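Local coordinates for protein dihydrodipicolinate synthase (PDB 4XKY) that probably acts as a class I aldolase of the DapA family, using a Schiff base to join pyruvate to, or release it from, its substrate, at residues 4-13 and 205-213. Numbering follows the deposited sequence.
Sequences PLSGIIPPLV and HGGVNGGAN
Gly7 and Ile8 pair with Gly206 and Gly207 as parallel beta bridges that join the first and last strands of a TIM barrel; strand 7-8 runs beside 206-207, and backbone hydrogen bonds of Ile8 with His40, and of Pro10 and Leu12 with Phe43, carry the barrel round to strand 42-44. Three backbone hydrogen bonds make the seam: Gly7 N to His205 O at 2.9 Å, Gly207 N to Gly7 O, and Ile9 N to Gly207 O at 3.0 Å, the last almost straight at 179°. Glycine at 206 fits the close approach, since a CB there would collide with Gly7 O. Beyond the bridges, Val208 CA lies 3.1 Å from Ile9 O in a CA-H...O contact, and Val208 CG1, anti to the backbone N (chi1 -180°), packs 3.9 Å from Pro11 CB. Val208, a predicted pyruvate-binding residue, sits close to Lys164, the predicted Schiff-base lysine, which places this part of the seam at the probable active site. Away from it, Ile8 CG2 meets Ala212 CB at 3.7 Å, and the side chain also touches Tyr219, Val220 and Tyr223 of helix 216-227. Where the strands begin, Pro4 CB lies over a face of the His205 imidazole, 4.0 Å from the centroid, as a CH-pi contact; ND1 of that ring bonds Met188 N. Past the strands, Asn213 clasps the other segment through its amide: ND2 uses both hydrogens in 2.9 Å bonds to Pro11 O, approached from above its carbonyl plane, and to Gly210 O, met in plane on a lone pair. With an alanine here, Pro11 O would probably lose this donor and residues 11-13 could shift against 210-213. Asn213 OD1 accepts a weak bond from Val13 N at 3.3 Å.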
ATOM      1  N   PRO A   4      31.702   8.947 -16.210  1.00 54.28           N
ATOM      2  CA  PRO A   4      30.731   8.558 -15.189  1.00 50.98           C
ATOM      3  C   PRO A   4      31.363   7.684 -14.118  1.00 46.92           C
ATOM      4  O   PRO A   4      32.246   6.895 -14.427  1.00 44.30           O
ATOM      5  CB  PRO A   4      29.699   7.740 -15.983  1.00 50.74           C
ATOM      6  CG  PRO A   4      30.493   7.166 -17.118  1.00 53.02           C
ATOM      7  CD  PRO A   4      31.509   8.203 -17.469  1.00 52.79           C
ATOM      8  N   LEU A   5      30.909   7.822 -12.877  1.00 44.37           N
ATOM      9  CA  LEU A   5      31.338   6.930 -11.807  1.00 43.29           C
ATOM     10  C   LEU A   5      30.832   5.526 -12.120  1.00 41.63           C
ATOM     11  O   LEU A   5      29.635   5.310 -12.406  1.00 40.89           O
ATOM     12  CB  LEU A   5      30.837   7.409 -10.444  1.00 43.56           C
ATOM     13  CG  LEU A   5      31.150   6.513  -9.240  1.00 43.36           C
ATOM     14  CD1 LEU A   5      32.649   6.369  -9.025  1.00 42.97           C
ATOM     15  CD2 LEU A   5      30.466   7.068  -7.997  1.00 43.14           C
ATOM     16  N   SER A   6      31.767   4.583 -12.095  1.00 39.93           N
ATOM     17  CA  SER A   6      31.499   3.190 -12.479  1.00 41.43           C
ATOM     18  C   SER A   6      32.072   2.170 -11.509  1.00 40.16           C
ATOM     19  O   SER A   6      32.889   2.496 -10.651  1.00 41.38           O
ATOM     20  CB  SER A   6      32.072   2.924 -13.863  1.00 42.39           C
ATOM     21  OG  SER A   6      31.545   3.867 -14.772  1.00 46.00           O
ATOM     22  N   GLY A   7      31.640   0.925 -11.662  1.00 38.61           N
ATOM     23  CA  GLY A   7      32.143  -0.159 -10.835  1.00 37.43           C
ATOM     24  C   GLY A   7      31.353  -0.479  -9.580  1.00 34.91           C
ATOM     25  O   GLY A   7      30.125  -0.399  -9.542  1.00 35.68           O
ATOM     26  N   ILE A   8      32.077  -0.914  -8.565  1.00 33.94           N
ATOM     27  CA  ILE A   8      31.497  -1.347  -7.328  1.00 33.65           C
ATOM     28  C   ILE A   8      31.700  -0.213  -6.331  1.00 33.83           C
ATOM     29  O   ILE A   8      32.819   0.219  -6.103  1.00 32.80           O
ATOM     30  CB  ILE A   8      32.149  -2.645  -6.816  1.00 34.52           C
ATOM     31  CG1 ILE A   8      31.931  -3.807  -7.789  1.00 33.95           C
ATOM     32  CG2 ILE A   8      31.573  -3.003  -5.453  1.00 34.31           C
ATOM     33  CD1 ILE A   8      30.472  -4.113  -8.084  1.00 32.95           C
ATOM     34  N   ILE A   9      30.597   0.278  -5.777  1.00 33.09           N
ATOM     35  CA  ILE A   9      30.607   1.361  -4.810  1.00 34.92           C
ATOM     36  C   ILE A   9      29.849   0.884  -3.576  1.00 33.84           C
ATOM     37  O   ILE A   9      28.666   1.093  -3.475  1.00 32.98           O
ATOM     38  CB  ILE A   9      29.914   2.615  -5.380  1.00 38.65           C
ATOM     39  CG1 ILE A   9      30.661   3.121  -6.615  1.00 40.17           C
ATOM     40  CG2 ILE A   9      29.798   3.733  -4.343  1.00 40.17           C
ATOM     41  CD1 ILE A   9      29.876   2.906  -7.876  1.00 42.95           C
ATOM     42  N   PRO A  10      30.546   0.236  -2.635  1.00 33.46           N
ATOM     43  CA  PRO A  10      29.889  -0.312  -1.464  1.00 31.60           C
ATOM     44  C   PRO A  10      29.265   0.754  -0.606  1.00 30.86           C
ATOM     45  O   PRO A  10      29.910   1.776  -0.331  1.00 31.27           O
ATOM     46  CB  PRO A  10      31.013  -0.993  -0.685  1.00 33.18           C
ATOM     47  CG  PRO A  10      32.275  -0.474  -1.262  1.00 34.29           C
ATOM     48  CD  PRO A  10      31.992  -0.035  -2.649  1.00 33.26           C
ATOM     49  N   PRO A  11      28.009   0.526  -0.203  1.00 29.60           N
ATOM     50  CA  PRO A  11      27.374   1.276   0.852  1.00 29.07           C
ATOM     51  C   PRO A  11      27.919   0.749   2.176  1.00 28.03           C
ATOM     52  O   PRO A  11      27.515  -0.327   2.654  1.00 26.07           O
ATOM     53  CB  PRO A  11      25.885   0.947   0.675  1.00 28.88           C
ATOM     54  CG  PRO A  11      25.882  -0.447   0.123  1.00 29.53           C
ATOM     55  CD  PRO A  11      27.214  -0.647  -0.591  1.00 29.59           C
ATOM     56  N   LEU A  12      28.867   1.485   2.743  1.00 27.75           N
ATOM     57  CA  LEU A  12      29.492   1.058   3.981  1.00 27.63           C
ATOM     58  C   LEU A  12      28.485   0.904   5.116  1.00 26.10           C
ATOM     59  O   LEU A  12      27.581   1.706   5.266  1.00 25.76           O
ATOM     60  CB  LEU A  12      30.578   2.034   4.423  1.00 29.74           C
ATOM     61  CG  LEU A  12      31.970   1.877   3.813  1.00 31.72           C
ATOM     62  CD1 LEU A  12      31.881   2.104   2.325  1.00 33.08           C
ATOM     63  CD2 LEU A  12      32.912   2.904   4.395  1.00 33.22           C
ATOM     64  N   VAL A  13      28.673  -0.134   5.932  1.00 25.12           N
ATOM     65  CA  VAL A  13      28.047  -0.179   7.236  1.00 24.81           C
ATOM     66  C   VAL A  13      28.685   0.929   8.073  1.00 25.45           C
ATOM     67  O   VAL A  13      29.801   1.390   7.765  1.00 24.08           O
ATOM     68  CB  VAL A  13      28.189  -1.562   7.931  1.00 24.87           C
ATOM     69  CG1 VAL A  13      27.533  -2.658   7.107  1.00 24.36           C
ATOM     70  CG2 VAL A  13      29.628  -1.939   8.160  1.00 25.00           C
ATOM     71  N   HIS A 205      26.132   1.552 -15.095  1.00 37.64           N
ATOM     72  CA  HIS A 205      27.542   1.891 -14.791  1.00 38.81           C
ATOM     73  C   HIS A 205      28.163   1.209 -13.577  1.00 38.02           C
ATOM     74  O   HIS A 205      29.391   1.029 -13.527  1.00 37.58           O
ATOM     75  CB  HIS A 205      27.703   3.389 -14.617  1.00 39.97           C
ATOM     76  CG  HIS A 205      27.442   4.153 -15.872  1.00 41.69           C
ATOM     77  ND1 HIS A 205      26.198   4.642 -16.198  1.00 42.58           N
ATOM     78  CD2 HIS A 205      28.253   4.458 -16.911  1.00 43.44           C
ATOM     79  CE1 HIS A 205      26.257   5.246 -17.368  1.00 43.37           C
ATOM     80  NE2 HIS A 205      27.497   5.153 -17.818  1.00 44.90           N
ATOM     81  N   GLY A 206      27.333   0.881 -12.589  1.00 36.82           N
ATOM     82  CA  GLY A 206      27.818   0.284 -11.357  1.00 36.87           C
ATOM     83  C   GLY A 206      26.771  -0.252 -10.405  1.00 35.01           C
ATOM     84  O   GLY A 206      25.568  -0.208 -10.668  1.00 35.07           O
ATOM     85  N   GLY A 207      27.266  -0.762  -9.285  1.00 35.48           N
ATOM     86  CA  GLY A 207      26.453  -1.461  -8.289  1.00 33.20           C
ATOM     87  C   GLY A 207      26.829  -0.902  -6.933  1.00 32.71           C
ATOM     88  O   GLY A 207      27.991  -0.895  -6.579  1.00 33.35           O
ATOM     89  N   VAL A 208      25.851  -0.423  -6.184  1.00 32.28           N
ATOM     90  CA  VAL A 208      26.094   0.061  -4.842  1.00 32.46           C
ATOM     91  C   VAL A 208      25.715  -1.121  -3.956  1.00 31.81           C
ATOM     92  O   VAL A 208      24.632  -1.164  -3.380  1.00 32.21           O
ATOM     93  CB  VAL A 208      25.275   1.324  -4.532  1.00 33.95           C
ATOM     94  CG1 VAL A 208      25.544   1.825  -3.112  1.00 33.15           C
ATOM     95  CG2 VAL A 208      25.586   2.424  -5.536  1.00 34.72           C
ATOM     96  N   ASN A 209      26.616  -2.104  -3.889  1.00 30.73           N
ATOM     97  CA  ASN A 209      26.288  -3.409  -3.339  1.00 29.49           C
ATOM     98  C   ASN A 209      26.834  -3.677  -1.931  1.00 28.26           C
ATOM     99  O   ASN A 209      28.044  -3.759  -1.720  1.00 27.23           O
ATOM    100  CB  ASN A 209      26.801  -4.510  -4.245  1.00 29.84           C
ATOM    101  CG  ASN A 209      26.388  -4.355  -5.697  1.00 30.31           C
ATOM    102  OD1 ASN A 209      27.154  -4.739  -6.581  1.00 34.64           O
ATOM    103  ND2 ASN A 209      25.186  -3.882  -5.959  1.00 30.24           N
ATOM    104  N   GLY A 210      25.920  -3.879  -0.993  1.00 26.00           N
ATOM    105  CA  GLY A 210      26.267  -4.074   0.400  1.00 26.58           C
ATOM    106  C   GLY A 210      27.144  -5.266   0.703  1.00 26.75           C
ATOM    107  O   GLY A 210      27.945  -5.225   1.651  1.00 27.10           O
ATOM    108  N   GLY A 211      26.972  -6.337  -0.067  1.00 26.71           N
ATOM    109  CA  GLY A 211      27.769  -7.539   0.101  1.00 28.79           C
ATOM    110  C   GLY A 211      29.244  -7.264  -0.145  1.00 29.32           C
ATOM    111  O   GLY A 211      30.112  -8.038   0.281  1.00 30.67           O
ATOM    112  N   ALA A 212      29.540  -6.159  -0.826  1.00 29.09           N
ATOM    113  CA  ALA A 212      30.941  -5.823  -1.098  1.00 29.79           C
ATOM    114  C   ALA A 212      31.666  -5.404   0.189  1.00 30.09           C
ATOM    115  O   ALA A 212      32.895  -5.402   0.226  1.00 32.41           O
ATOM    116  CB  ALA A 212      31.064  -4.756  -2.180  1.00 29.02           C
ATOM    117  N   ASN A 213      30.926  -5.039   1.237  1.00 29.17           N
ATOM    118  CA  ASN A 213      31.548  -4.864   2.554  1.00 29.23           C
ATOM    119  C   ASN A 213      32.340  -6.139   2.951  1.00 30.29           C
ATOM    120  O   ASN A 213      33.408  -6.048   3.528  1.00 30.63           O
ATOM    121  CB  ASN A 213      30.511  -4.540   3.639  1.00 29.20           C
ATOM    122  CG  ASN A 213      30.013  -3.070   3.608  1.00 29.09           C
ATOM    123  OD1 ASN A 213      30.612  -2.194   4.207  1.00 31.84           O
ATOM    124  ND2 ASN A 213      28.883  -2.830   2.975  1.00 28.64           N
TER